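Local coordinates for putative metallopeptidase (Shewanella baltica OS155, PDB 3IEH), which binds a zinc ion and probably acts as a metallocarboxypeptidase or a related hydrolase of the M14 type, at residues D16-E21 against G82-L87; S55-P60 against L105-N110; L66-I71 against C162-L167; Y123-N128 against S145-L150; E177-S182 against G220-H225. All coordinates share one frame; numbering follows the deposited sequence.

Contact 1. Residues D16-E21 against G82-L87; sequences DIFNCE and GPWGLL
Phe-18 and Trp-84 reach each other because each holds CG anti to its own carbonyl carbon and beside its backbone N (chi1 -65° and -67°), which turns the two rings toward each other between the loop and the helix. The ring of Phe-18 receives Trp-84 CE3 over one face, displaced toward the rim, with Phe-18 CG 3.7 Å from that atom. The planes are inclined at 48° and the centroids of the phenyl ring and the indole six-membered ring lie 5.0 Å apart, so the pair is neither a stack nor a T. Ile-17 CG2, from the same loop, lies over the opposite face near its rim. The tip of the phenyl group travels on along the helix: its CZ comes 3.4 Å from Trp-84 O and 3.9 Å from Leu-87 CB, one turn further.

Cys-20 adds a sulfur-aromatic contact, its SG 3.6 Å from Trp-84 CH2 and standing obliquely to the indole. No hydrogen bond links 16-21 to 82-87. The indole NE1 instead bonds to Ser-22 O just beyond the loop, which would help to set the rotation of the ring.

The residues around Asn-19 and Cys-20 form a G1 beta bulge closing the small hairpin of strands 14-15 and 20-21. That hairpin leans on helix 81-91, while Leu-31 of helix 25-39 and Val-257 of helix 253-271 also touch Phe-18.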
# COMPACT_ATOMS: atom_id res chain seq x y z
N ASP A 16 -19.94 -5.90 -4.23
CA ASP A 16 -20.96 -6.66 -3.51
C ASP A 16 -20.37 -7.34 -2.31
O ASP A 16 -21.12 -7.75 -1.44
CB ASP A 16 -21.91 -7.56 -4.37
CG ASP A 16 -21.24 -8.23 -5.54
OD1 ASP A 16 -20.16 -7.79 -5.97
OD2 ASP A 16 -21.84 -9.20 -6.05
N ILE A 17 -19.04 -7.38 -2.21
CA ILE A 17 -18.42 -7.88 -1.00
C ILE A 17 -18.78 -6.96 0.16
O ILE A 17 -19.15 -7.45 1.22
CB ILE A 17 -16.89 -7.99 -1.08
CG1 ILE A 17 -16.49 -9.03 -2.13
CG2 ILE A 17 -16.33 -8.41 0.28
CD1 ILE A 17 -15.00 -9.20 -2.27
N PHE A 18 -18.70 -5.65 -0.04
CA PHE A 18 -19.02 -4.67 1.01
C PHE A 18 -20.38 -4.02 0.81
O PHE A 18 -20.84 -3.22 1.63
CB PHE A 18 -17.91 -3.60 1.10
CG PHE A 18 -16.58 -4.16 1.54
CD1 PHE A 18 -16.33 -4.39 2.88
CD2 PHE A 18 -15.61 -4.50 0.60
CE1 PHE A 18 -15.14 -4.94 3.27
CE2 PHE A 18 -14.41 -5.04 1.00
CZ PHE A 18 -14.16 -5.25 2.33
N ASN A 19 -21.03 -4.35 -0.31
CA ASN A 19 -22.35 -3.83 -0.64
C ASN A 19 -22.39 -2.31 -0.60
O ASN A 19 -23.29 -1.71 -0.03
CB ASN A 19 -23.41 -4.42 0.30
CG ASN A 19 -24.83 -4.14 -0.18
OD1 ASN A 19 -25.09 -4.04 -1.38
ND2 ASN A 19 -25.75 -4.01 0.76
N CYS A 20 -21.40 -1.68 -1.22
CA CYS A 20 -21.36 -0.22 -1.25
C CYS A 20 -20.53 0.26 -2.44
O CYS A 20 -20.04 -0.57 -3.23
CB CYS A 20 -20.80 0.30 0.07
SG CYS A 20 -19.08 -0.04 0.32
N GLU A 21 -20.42 1.58 -2.59
CA GLU A 21 -19.57 2.21 -3.61
C GLU A 21 -18.12 2.26 -3.10
O GLU A 21 -17.87 2.43 -1.90
CB GLU A 21 -20.02 3.64 -3.94
CG GLU A 21 -21.46 3.79 -4.43
CD GLU A 21 -21.71 3.13 -5.78
OE1 GLU A 21 -20.82 3.15 -6.67
OE2 GLU A 21 -22.82 2.59 -5.95
N GLY A 82 -7.14 -1.40 -3.07
CA GLY A 82 -6.10 -1.49 -2.01
C GLY A 82 -6.65 -1.38 -0.59
O GLY A 82 -6.61 -2.36 0.17
N PRO A 83 -7.18 -0.20 -0.22
CA PRO A 83 -7.85 0.02 1.06
C PRO A 83 -8.96 -0.99 1.36
O PRO A 83 -8.97 -1.58 2.46
CB PRO A 83 -8.47 1.40 0.90
CG PRO A 83 -7.53 2.12 -0.10
CD PRO A 83 -7.04 1.05 -1.01
N TRP A 84 -9.90 -1.21 0.42
CA TRP A 84 -11.00 -2.18 0.66
C TRP A 84 -10.44 -3.60 0.78
O TRP A 84 -10.95 -4.44 1.54
CB TRP A 84 -12.11 -2.11 -0.40
CG TRP A 84 -12.90 -0.81 -0.36
CD1 TRP A 84 -12.75 0.25 -1.19
CD2 TRP A 84 -13.94 -0.45 0.56
NE1 TRP A 84 -13.63 1.25 -0.87
CE2 TRP A 84 -14.38 0.84 0.21
CE3 TRP A 84 -14.56 -1.10 1.62
CZ2 TRP A 84 -15.40 1.50 0.90
CZ3 TRP A 84 -15.58 -0.44 2.31
CH2 TRP A 84 -15.97 0.85 1.96
N GLY A 85 -9.38 -3.86 0.02
CA GLY A 85 -8.65 -5.12 0.13
C GLY A 85 -8.08 -5.30 1.52
O GLY A 85 -8.08 -6.40 2.04
N LEU A 86 -7.60 -4.22 2.12
CA LEU A 86 -7.08 -4.27 3.50
C LEU A 86 -8.20 -4.57 4.48
O LEU A 86 -8.00 -5.33 5.41
CB LEU A 86 -6.35 -2.98 3.89
CG LEU A 86 -5.56 -3.00 5.21
CD1 LEU A 86 -4.78 -4.31 5.43
CD2 LEU A 86 -4.61 -1.80 5.27
N LEU A 87 -9.37 -3.98 4.25
CA LEU A 87 -10.51 -4.26 5.12
C LEU A 87 -10.88 -5.73 5.03
O LEU A 87 -11.18 -6.36 6.02
CB LEU A 87 -11.75 -3.42 4.78
CG LEU A 87 -11.85 -2.02 5.38
CD1 LEU A 87 -13.14 -1.28 4.88
CD2 LEU A 87 -11.84 -2.11 6.92

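Contact 2. Residues S55-P60 against L105-N110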
# COMPACT_ATOMS: atom_id res chain seq x y z
N SER A 55 -3.62 8.32 9.69
CA SER A 55 -3.13 7.60 10.85
C SER A 55 -2.44 6.29 10.52
O SER A 55 -2.77 5.63 9.52
CB SER A 55 -4.30 7.31 11.79
OG SER A 55 -4.80 8.52 12.34
N LEU A 56 -1.44 5.99 11.35
CA LEU A 56 -0.69 4.76 11.33
C LEU A 56 -1.32 3.91 12.40
O LEU A 56 -1.46 4.37 13.52
CB LEU A 56 0.78 4.99 11.68
CG LEU A 56 1.68 3.74 11.71
CD1 LEU A 56 2.03 3.30 10.25
CD2 LEU A 56 2.96 3.97 12.50
N TYR A 57 -1.71 2.68 12.08
CA TYR A 57 -2.24 1.76 13.09
C TYR A 57 -1.20 0.70 13.40
O TYR A 57 -0.55 0.17 12.51
CB TYR A 57 -3.55 1.13 12.63
CG TYR A 57 -4.70 2.08 12.60
CD1 TYR A 57 -4.87 2.96 11.51
CD2 TYR A 57 -5.61 2.13 13.64
CE1 TYR A 57 -5.94 3.83 11.46
CE2 TYR A 57 -6.69 3.02 13.60
CZ TYR A 57 -6.83 3.86 12.51
OH TYR A 57 -7.87 4.74 12.46
N GLN A 58 -1.05 0.37 14.68
CA GLN A 58 -0.01 -0.57 15.08
C GLN A 58 -0.51 -1.63 16.06
O GLN A 58 -1.33 -1.37 16.91
CB GLN A 58 1.19 0.18 15.70
CG GLN A 58 1.90 1.09 14.75
CD GLN A 58 3.25 1.60 15.26
OE1 GLN A 58 3.31 2.43 16.17
NE2 GLN A 58 4.33 1.14 14.64
N SER A 59 -0.01 -2.84 15.91
CA SER A 59 -0.32 -3.89 16.85
C SER A 59 0.34 -3.52 18.20
O SER A 59 1.45 -3.02 18.23
CB SER A 59 0.16 -5.23 16.31
OG SER A 59 1.53 -5.15 15.97
N PRO A 60 -0.36 -3.76 19.30
CA PRO A 60 0.18 -3.37 20.61
C PRO A 60 1.24 -4.34 21.19
O PRO A 60 1.16 -5.56 20.99
CB PRO A 60 -1.07 -3.36 21.48
CG PRO A 60 -1.89 -4.51 20.92
CD PRO A 60 -1.61 -4.53 19.43
N LEU A 105 -0.06 -0.50 9.99
CA LEU A 105 -0.86 -0.21 8.78
C LEU A 105 -1.01 1.29 8.50
O LEU A 105 -1.14 2.13 9.43
CB LEU A 105 -2.26 -0.81 8.90
CG LEU A 105 -2.35 -2.32 9.16
CD1 LEU A 105 -3.79 -2.67 9.59
CD2 LEU A 105 -1.88 -3.19 7.97
N LEU A 106 -0.98 1.60 7.21
CA LEU A 106 -1.38 2.91 6.71
C LEU A 106 -2.54 2.60 5.77
O LEU A 106 -2.36 2.44 4.58
CB LEU A 106 -0.24 3.62 5.99
CG LEU A 106 0.83 4.35 6.79
CD1 LEU A 106 1.96 4.85 5.83
CD2 LEU A 106 0.23 5.52 7.66
N PRO A 107 -3.75 2.47 6.32
CA PRO A 107 -4.85 1.96 5.51
C PRO A 107 -5.35 2.89 4.39
O PRO A 107 -5.89 2.38 3.42
CB PRO A 107 -5.96 1.68 6.52
CG PRO A 107 -5.56 2.32 7.76
CD PRO A 107 -4.11 2.63 7.73
N LEU A 108 -5.17 4.20 4.52
CA LEU A 108 -5.68 5.16 3.55
C LEU A 108 -4.89 6.47 3.68
O LEU A 108 -5.20 7.35 4.51
CB LEU A 108 -7.19 5.39 3.72
CG LEU A 108 -7.90 6.41 2.81
CD1 LEU A 108 -7.55 6.19 1.33
CD2 LEU A 108 -9.44 6.39 3.00
N VAL A 109 -3.84 6.58 2.86
CA VAL A 109 -2.96 7.75 2.88
C VAL A 109 -3.59 9.03 2.26
O VAL A 109 -3.30 10.14 2.72
CB VAL A 109 -1.61 7.37 2.23
CG1 VAL A 109 -0.72 8.60 2.04
CG2 VAL A 109 -0.90 6.27 3.09
N ASN A 110 -4.48 8.86 1.28
CA ASN A 110 -5.05 9.93 0.48
C ASN A 110 -6.57 9.90 0.54
O ASN A 110 -7.24 9.58 -0.45
CB ASN A 110 -4.56 9.76 -0.97
CG ASN A 110 -5.05 10.86 -1.91
OD1 ASN A 110 -5.72 11.84 -1.51
ND2 ASN A 110 -4.72 10.69 -3.18
O HOH W 1 -3.54 5.90 6.54
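Tyr-57 and Leu-105 are an antiparallel hydrogen-bonded pair joining strand 52-58 to the end of strand 102-106 in the central mixed sheet. Tyr-57 N donates a hydrogen bond to Leu-105 O (2.8 Å) and Leu-105 N donates one to Tyr-57 O (2.7 Å). Leu-105 O is also approached by Leu-56 CA at 3.3 Å in a CA-H...O contact.

On the face bearing Tyr-57 and Leu-105, the phenol ring carries the packing. With CG anti to the carbonyl carbon (chi1 -71°), the ring swings toward Pro-107 and crosses the pyrrolidine at about a right angle, CD1 3.9 Å from Pro-107 CG. Met-36 and Leu-32 of helix 25-39 touch Tyr-57 and Pro-107 respectively. On the other face Leu-56 CD1 slants across Leu-106 and meets its CG at 3.8 Å, with Leu-157 and Leu-158 of helix 155-162 against Leu-56. An alanine in place of Pro-107 would probably open a gap beside the Tyr-57 ring and leave that ring freer to turn.

Pro-107 has no N-H, so it cannot donate to Ser-55 O, where the next rung would fall. A water takes that place: it donates to Ser-55 O at 3.1 Å and accepts from Leu-108 N at 3.1 Å. The carbonyl of buried Ser-55 is thereby satisfied, the water supplying the donor that Pro-107 lacks where the chain leaves the sheet toward Asn-110, the N-cap of helix 111-116.

Contact 3. Residues L66-I71 against C162-L167; sequences LPSLLI and CRDGIL
The carboxylate of Asp-164 is the flat group that receives Ser-68: the backbone N of Ser-68 approaches OD2 on its anti lone pair, on the side away from OD1, at 2.6 Å and 168°. Asp-164 holds CG anti to its carbonyl carbon (chi1 -53°), which brings OD2 to that N-H. OD1 is left to Arg-240, whose NH1 forms a salt bridge with it. Asp-164 CB also rests on Pro-67 CB at 3.7 Å. A backbone bond from Asp-164 N to Ser-68 O (3.1 Å) makes the grip two-fold, with main chain and side chain of Asp-164 both tied to Ser-68 where the strands enter the sheet.

Leu-69 CD2 lies against the peptide after Asp-164, 3.3 Å from Asp-164 O. A side chain at Gly-165 would run into that same methyl, and the backbone there has angles only glycine accepts easily.

Regular parallel pairing follows, with Leu-70 N bonded to Gly-165 O and Leu-167 N to Leu-70 O (2.9 Å). Leu-70 and Ile-166 lie side by side on one face, CD2 of the leucine 3.4 Å from CD1 of the isoleucine, and Leu-70 CB also meets Cys-162 CB at 3.5 Å. Ile-71 and Leu-167 lie alongside each other on the other face.

Helix 230-237 backs the face of Leu-70 and Ile-166, helix 253-271 that of Ile-71 and Leu-167. Strand 68-73 bonds to strand 102-106 on its far side.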
# COMPACT_ATOMS: atom_id res chain seq x y z
N LEU A 66 9.96 -10.71 16.72
CA LEU A 66 9.09 -10.79 15.55
C LEU A 66 9.48 -9.74 14.53
O LEU A 66 10.10 -8.72 14.87
CB LEU A 66 7.63 -10.61 15.95
CG LEU A 66 7.00 -11.66 16.88
CD1 LEU A 66 5.55 -11.24 17.28
CD2 LEU A 66 6.98 -13.09 16.27
N PRO A 67 9.15 -9.99 13.25
CA PRO A 67 9.45 -9.00 12.22
C PRO A 67 8.48 -7.81 12.28
O PRO A 67 7.32 -7.99 12.64
CB PRO A 67 9.28 -9.76 10.90
CG PRO A 67 8.42 -10.95 11.24
CD PRO A 67 8.61 -11.25 12.69
N SER A 68 8.95 -6.62 11.95
CA SER A 68 8.11 -5.43 11.94
C SER A 68 7.86 -5.12 10.48
O SER A 68 8.81 -4.89 9.72
CB SER A 68 8.78 -4.29 12.68
OG SER A 68 9.08 -4.71 14.02
N LEU A 69 6.59 -5.23 10.12
CA LEU A 69 6.09 -5.15 8.75
C LEU A 69 5.00 -4.07 8.62
O LEU A 69 4.14 -3.91 9.50
CB LEU A 69 5.53 -6.52 8.35
CG LEU A 69 6.54 -7.69 8.37
CD1 LEU A 69 5.84 -9.01 8.01
CD2 LEU A 69 7.72 -7.44 7.42
N LEU A 70 5.06 -3.34 7.51
CA LEU A 70 4.17 -2.24 7.21
C LEU A 70 3.42 -2.50 5.92
O LEU A 70 4.04 -2.81 4.90
CB LEU A 70 4.98 -0.93 7.05
CG LEU A 70 4.19 0.34 6.67
CD1 LEU A 70 3.22 0.70 7.75
CD2 LEU A 70 5.08 1.51 6.35
N ILE A 71 2.09 -2.40 5.96
CA ILE A 71 1.29 -2.46 4.73
C ILE A 71 0.60 -1.11 4.57
O ILE A 71 -0.03 -0.60 5.51
CB ILE A 71 0.22 -3.57 4.74
CG1 ILE A 71 0.85 -4.94 5.07
CG2 ILE A 71 -0.52 -3.57 3.37
CD1 ILE A 71 -0.15 -6.09 5.05
N CYS A 162 8.76 -0.86 9.52
CA CYS A 162 8.92 -1.65 8.30
C CYS A 162 10.32 -2.19 8.03
O CYS A 162 10.62 -2.58 6.90
CB CYS A 162 8.44 -0.81 7.11
SG CYS A 162 9.54 0.52 6.61
N ARG A 163 11.15 -2.28 9.07
CA ARG A 163 12.53 -2.74 8.89
C ARG A 163 12.64 -4.08 8.19
O ARG A 163 13.58 -4.31 7.42
CB ARG A 163 13.32 -2.76 10.20
CG ARG A 163 13.96 -1.42 10.51
CD ARG A 163 15.25 -1.49 11.32
NE ARG A 163 16.02 -0.27 11.05
CZ ARG A 163 16.88 -0.10 10.04
NH1 ARG A 163 17.15 -1.09 9.18
NH2 ARG A 163 17.50 1.07 9.89
N ASP A 164 11.66 -4.95 8.45
CA ASP A 164 11.67 -6.31 7.91
C ASP A 164 10.77 -6.46 6.68
O ASP A 164 10.70 -7.54 6.11
CB ASP A 164 11.23 -7.27 9.01
CG ASP A 164 12.06 -7.11 10.27
OD1 ASP A 164 13.26 -7.36 10.16
OD2 ASP A 164 11.53 -6.73 11.36
N GLY A 165 10.09 -5.40 6.25
CA GLY A 165 9.28 -5.51 5.06
C GLY A 165 8.31 -4.37 4.91
O GLY A 165 7.73 -3.92 5.88
N ILE A 166 8.18 -3.88 3.68
CA ILE A 166 7.22 -2.84 3.34
C ILE A 166 6.42 -3.36 2.13
O ILE A 166 7.00 -3.79 1.12
CB ILE A 166 7.93 -1.47 3.05
CG1 ILE A 166 6.95 -0.35 2.63
CG2 ILE A 166 8.92 -1.59 1.91
CD1 ILE A 166 5.76 -0.20 3.51
N LEU A 167 5.11 -3.43 2.27
CA LEU A 167 4.24 -3.72 1.14
C LEU A 167 3.37 -2.51 0.96
O LEU A 167 2.80 -1.99 1.92
CB LEU A 167 3.38 -4.96 1.39
CG LEU A 167 2.15 -5.16 0.48
CD1 LEU A 167 2.55 -5.34 -0.95
CD2 LEU A 167 1.31 -6.34 0.96

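Contact 4. Residues Y123-N128 against S145-L150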
# COMPACT_ATOMS: atom_id res chain seq x y z
N TYR A 123 -5.91 18.72 -3.49
CA TYR A 123 -5.08 19.91 -3.78
C TYR A 123 -4.20 19.76 -5.05
O TYR A 123 -3.35 20.61 -5.32
CB TYR A 123 -4.17 20.21 -2.61
CG TYR A 123 -4.89 20.29 -1.29
CD1 TYR A 123 -5.84 21.28 -1.06
CD2 TYR A 123 -4.60 19.40 -0.26
CE1 TYR A 123 -6.50 21.35 0.14
CE2 TYR A 123 -5.26 19.48 0.95
CZ TYR A 123 -6.21 20.46 1.14
OH TYR A 123 -6.85 20.52 2.35
N GLY A 124 -4.39 18.67 -5.80
CA GLY A 124 -3.60 18.44 -7.02
C GLY A 124 -2.19 17.92 -6.76
O GLY A 124 -1.31 18.04 -7.62
N GLU A 125 -1.98 17.30 -5.60
CA GLU A 125 -0.69 16.72 -5.25
C GLU A 125 -0.76 15.20 -5.42
O GLU A 125 -1.84 14.64 -5.32
CB GLU A 125 -0.33 17.01 -3.80
CG GLU A 125 -0.43 18.44 -3.41
CD GLU A 125 -0.17 18.69 -1.93
OE1 GLU A 125 -0.60 17.87 -1.09
OE2 GLU A 125 0.46 19.73 -1.63
N ASN A 126 0.40 14.56 -5.64
CA ASN A 126 0.53 13.11 -5.76
C ASN A 126 1.18 12.59 -4.49
O ASN A 126 2.40 12.72 -4.32
CB ASN A 126 1.40 12.73 -6.96
CG ASN A 126 1.55 11.20 -7.13
OD1 ASN A 126 1.12 10.40 -6.28
ND2 ASN A 126 2.17 10.81 -8.24
N PRO A 127 0.38 11.98 -3.60
CA PRO A 127 0.93 11.64 -2.30
C PRO A 127 2.08 10.62 -2.31
O PRO A 127 2.82 10.54 -1.35
CB PRO A 127 -0.28 11.12 -1.53
CG PRO A 127 -1.47 11.73 -2.21
CD PRO A 127 -1.08 11.75 -3.65
N ASN A 128 2.25 9.89 -3.41
CA ASN A 128 3.26 8.84 -3.51
C ASN A 128 4.61 9.29 -4.06
O ASN A 128 5.48 8.46 -4.25
CB ASN A 128 2.72 7.73 -4.42
CG ASN A 128 3.55 6.43 -4.36
OD1 ASN A 128 3.71 5.74 -5.37
ND2 ASN A 128 4.09 6.12 -3.20
N SER A 145 3.62 15.89 -1.14
CA SER A 145 2.27 16.34 -0.81
C SER A 145 2.15 16.62 0.69
O SER A 145 3.09 16.36 1.44
CB SER A 145 1.25 15.25 -1.19
OG SER A 145 1.28 14.21 -0.21
N VAL A 146 1.00 17.14 1.11
CA VAL A 146 0.68 17.29 2.53
C VAL A 146 0.87 15.96 3.26
O VAL A 146 1.51 15.87 4.32
CB VAL A 146 -0.81 17.70 2.73
CG1 VAL A 146 -1.15 17.76 4.19
CG2 VAL A 146 -1.10 19.03 2.08
N GLU A 147 0.32 14.90 2.69
CA GLU A 147 0.43 13.57 3.32
C GLU A 147 1.90 13.12 3.41
O GLU A 147 2.34 12.61 4.44
CB GLU A 147 -0.41 12.52 2.57
CG GLU A 147 -1.89 12.91 2.36
CD GLU A 147 -2.14 13.78 1.14
OE1 GLU A 147 -1.16 14.26 0.52
OE2 GLU A 147 -3.34 13.96 0.78
N GLY A 148 2.65 13.30 2.32
CA GLY A 148 4.05 12.89 2.31
C GLY A 148 4.82 13.61 3.39
O GLY A 148 5.62 12.99 4.10
N LYS A 149 4.57 14.90 3.54
CA LYS A 149 5.22 15.70 4.57
C LYS A 149 4.91 15.14 5.97
O LYS A 149 5.81 15.01 6.81
CB LYS A 149 4.81 17.18 4.48
CG LYS A 149 5.51 17.94 3.38
CD LYS A 149 4.79 19.25 3.08
CE LYS A 149 5.54 20.14 2.07
NZ LYS A 149 4.80 21.44 1.85
N LEU A 150 3.64 14.81 6.21
CA LEU A 150 3.25 14.16 7.44
C LEU A 150 3.99 12.82 7.64
O LEU A 150 4.38 12.51 8.79
CB LEU A 150 1.75 13.89 7.45
CG LEU A 150 0.83 15.09 7.55
CD1 LEU A 150 -0.61 14.60 7.50
CD2 LEU A 150 1.12 15.89 8.81
O HOH W 2 4.17 12.93 -1.09
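Glu-125 and Val-146 make the hydrogen bond that ties the loop to the helix start: Val-146 N points to Glu-125 OE1 at 2.8 Å and 167°. The proton arrives from above the carboxylate plane. The glutamate spans the distance because its chain is extended beyond CG (chi2 175°). Asn-121 ND2 donates to the same OE1.

Other polar bonds knit the helix end itself. Ser-145 is the N-cap: its OG accepts from Gly-148 N at 3.0 Å and donates to Glu-147 OE1 at 2.5 Å, reached nearly along that C-O bond. A water bridges the segments, donating to Pro-127 O (2.8 Å) and accepting from Ser-145 N (3.0 Å).

Two like charges stand close, Glu-125 OE1 being 4.0 Å from Glu-147 OE1. Their repulsion is probably eased by Asn-121 ND2, which donates to both, and by the positive end of the helix. An alanine in place of Glu-125 would probably leave Val-146 N and Asn-121 ND2 each without this acceptor and let the loop drift from the helix.

Van der Waals contact is modest. Pro-127 lies alongside the carboxylate end of Glu-147, its CG 3.7 Å from Glu-147 OE1, and the apolar touch is that of Tyr-123 CD2 with Val-146 CG2, 4.2 Å apart.

The loop then passes to the metal site. Asn-126 OD1 closes an Asx turn with Asn-128 N and bonds to NE2 of the zinc ligand His-76, a second-shell partner consistent with orienting the imidazole.

Contact 5. Residues E177-S182 against G220-H225; sequences EAYVYS and GLIFNH
Ile-222 forms the apolar centre: its CD1 sits over one face of the Tyr-181 ring, 3.8 Å from the centroid in a CH-pi contact, and also touches Tyr-179 CD2 at 4.0 Å. Tyr-181 holds CG anti to its carbonyl carbon (chi1 -65°), which lays its ring alongside the isoleucine. On the other face of the sheet Val-180 CG1 and Leu-221 CD1 lie side by side, 3.6 Å apart.

Further along, Ser-182 OG meets the Phe-223 ring edge-on in its plane, 3.4 Å from CD1, while bonding to Ser-193 OG. Four backbone bonds alternate between the strands: Val-180 N to Gly-220 O, Ile-222 N to Val-180 O, Ser-182 N to Ile-222 O, and Asn-224 N to Ser-182 O (2.8 Å). A water past the last rung accepts from His-225 N (2.8 Å) and lies 3.0 Å from Ser-182 O.

The two parallel strands are linked by a beta-alpha-beta crossover through helix 191-201, which packs on the face of Val-180 and Leu-221. Strand 221-223 ends the sheet. Tyr-179 and Tyr-181 both touch Glu-246, the predicted catalytic proton donor/acceptor, and Tyr-179 OH bonds to Asp-172.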
# COMPACT_ATOMS: atom_id res chain seq x y z
N GLU A 177 -3.77 -6.18 -16.71
CA GLU A 177 -2.77 -7.19 -16.33
C GLU A 177 -2.09 -6.81 -15.02
O GLU A 177 -1.75 -5.65 -14.83
CB GLU A 177 -1.69 -7.26 -17.43
CG GLU A 177 -2.19 -7.80 -18.74
CD GLU A 177 -1.12 -7.80 -19.83
OE1 GLU A 177 -0.21 -6.98 -19.76
OE2 GLU A 177 -1.20 -8.63 -20.76
N ALA A 178 -1.87 -7.77 -14.14
CA ALA A 178 -1.25 -7.47 -12.83
C ALA A 178 0.28 -7.37 -12.94
O ALA A 178 0.89 -7.90 -13.88
CB ALA A 178 -1.61 -8.55 -11.80
N TYR A 179 0.91 -6.67 -11.99
CA TYR A 179 2.36 -6.67 -11.90
C TYR A 179 2.76 -6.18 -10.53
O TYR A 179 1.92 -5.78 -9.71
CB TYR A 179 3.02 -5.87 -13.05
CG TYR A 179 2.58 -4.44 -13.14
CD1 TYR A 179 1.36 -4.09 -13.76
CD2 TYR A 179 3.39 -3.41 -12.62
CE1 TYR A 179 0.95 -2.76 -13.85
CE2 TYR A 179 2.98 -2.06 -12.69
CZ TYR A 179 1.75 -1.75 -13.29
OH TYR A 179 1.35 -0.42 -13.37
N VAL A 180 4.05 -6.28 -10.24
CA VAL A 180 4.57 -5.94 -8.93
C VAL A 180 5.99 -5.38 -9.03
O VAL A 180 6.79 -5.90 -9.77
CB VAL A 180 4.58 -7.18 -7.99
CG1 VAL A 180 5.18 -8.37 -8.68
CG2 VAL A 180 5.35 -6.86 -6.72
N TYR A 181 6.25 -4.29 -8.31
CA TYR A 181 7.57 -3.70 -8.17
C TYR A 181 8.11 -4.32 -6.91
O TYR A 181 7.43 -4.26 -5.91
CB TYR A 181 7.51 -2.17 -7.91
CG TYR A 181 6.94 -1.31 -9.03
CD1 TYR A 181 5.57 -1.07 -9.14
CD2 TYR A 181 7.77 -0.70 -9.95
CE1 TYR A 181 5.05 -0.28 -10.16
CE2 TYR A 181 7.26 0.09 -10.97
CZ TYR A 181 5.92 0.30 -11.07
OH TYR A 181 5.44 1.10 -12.10
N SER A 182 9.30 -4.89 -6.93
CA SER A 182 9.89 -5.46 -5.69
C SER A 182 11.32 -4.97 -5.48
O SER A 182 11.97 -4.48 -6.41
CB SER A 182 9.85 -6.99 -5.66
OG SER A 182 10.75 -7.56 -6.59
N GLY A 220 5.60 -9.85 -15.21
CA GLY A 220 4.91 -9.27 -14.08
C GLY A 220 5.77 -8.64 -13.00
O GLY A 220 5.25 -8.23 -11.95
N LEU A 221 7.07 -8.52 -13.26
CA LEU A 221 8.00 -8.06 -12.24
C LEU A 221 8.80 -6.86 -12.69
O LEU A 221 9.26 -6.81 -13.81
CB LEU A 221 8.96 -9.21 -11.90
CG LEU A 221 9.64 -9.14 -10.54
CD1 LEU A 221 8.57 -9.14 -9.45
CD2 LEU A 221 10.63 -10.29 -10.36
N ILE A 222 8.92 -5.87 -11.82
CA ILE A 222 9.86 -4.76 -11.96
C ILE A 222 10.70 -4.85 -10.69
O ILE A 222 10.18 -4.72 -9.58
CB ILE A 222 9.17 -3.40 -12.11
CG1 ILE A 222 8.21 -3.41 -13.32
CG2 ILE A 222 10.19 -2.30 -12.31
CD1 ILE A 222 7.17 -2.27 -13.30
N PHE A 223 11.99 -5.12 -10.85
CA PHE A 223 12.91 -5.43 -9.75
C PHE A 223 13.95 -4.35 -9.48
O PHE A 223 14.67 -3.94 -10.40
CB PHE A 223 13.64 -6.72 -10.12
CG PHE A 223 14.49 -7.30 -9.01
CD1 PHE A 223 13.90 -7.74 -7.82
CD2 PHE A 223 15.86 -7.47 -9.18
CE1 PHE A 223 14.69 -8.31 -6.81
CE2 PHE A 223 16.65 -8.03 -8.19
CZ PHE A 223 16.06 -8.47 -6.99
N ASN A 224 14.03 -3.92 -8.22
CA ASN A 224 15.00 -2.94 -7.74
C ASN A 224 15.06 -1.67 -8.59
O ASN A 224 16.12 -1.18 -8.98
CB ASN A 224 16.39 -3.60 -7.55
CG ASN A 224 16.42 -4.62 -6.40
OD1 ASN A 224 15.58 -4.58 -5.51
ND2 ASN A 224 17.38 -5.53 -6.42
N HIS A 225 13.89 -1.12 -8.86
CA HIS A 225 13.80 0.13 -9.57
C HIS A 225 13.54 1.21 -8.54
O HIS A 225 12.49 1.24 -7.91
CB HIS A 225 12.65 0.10 -10.57
CG HIS A 225 12.26 1.46 -11.07
ND1 HIS A 225 13.06 2.19 -11.92
CD2 HIS A 225 11.17 2.22 -10.82
CE1 HIS A 225 12.48 3.34 -12.19
NE2 HIS A 225 11.33 3.39 -11.53
O HOH W 3 11.37 -1.98 -7.97

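Overall arrangement
Contacts 2, 3 and 5 all join neighbouring strands of the one mixed sheet, antiparallel in contact 2 and parallel in the other two. They rely on backbone ladders with largely apolar faces, to which contact 3 adds a carboxylate grip and contact 2 a bridging water. Contact 2 is buried; the others are partly buried. Contacts 2 and 3 abut through Leu-106 N and Ile-71 O, a probable hydrogen bond of 2.9 Å, whereas contact 5 lies at the sheet's far end. Contact 1 packs a peripheral hairpin on a helix mainly by aromatic, aliphatic and sulfur contacts, with no hydrogen bond between its segments. Contact 4 joins a loop to a helix end by charged and polar groups and approaches the zinc site.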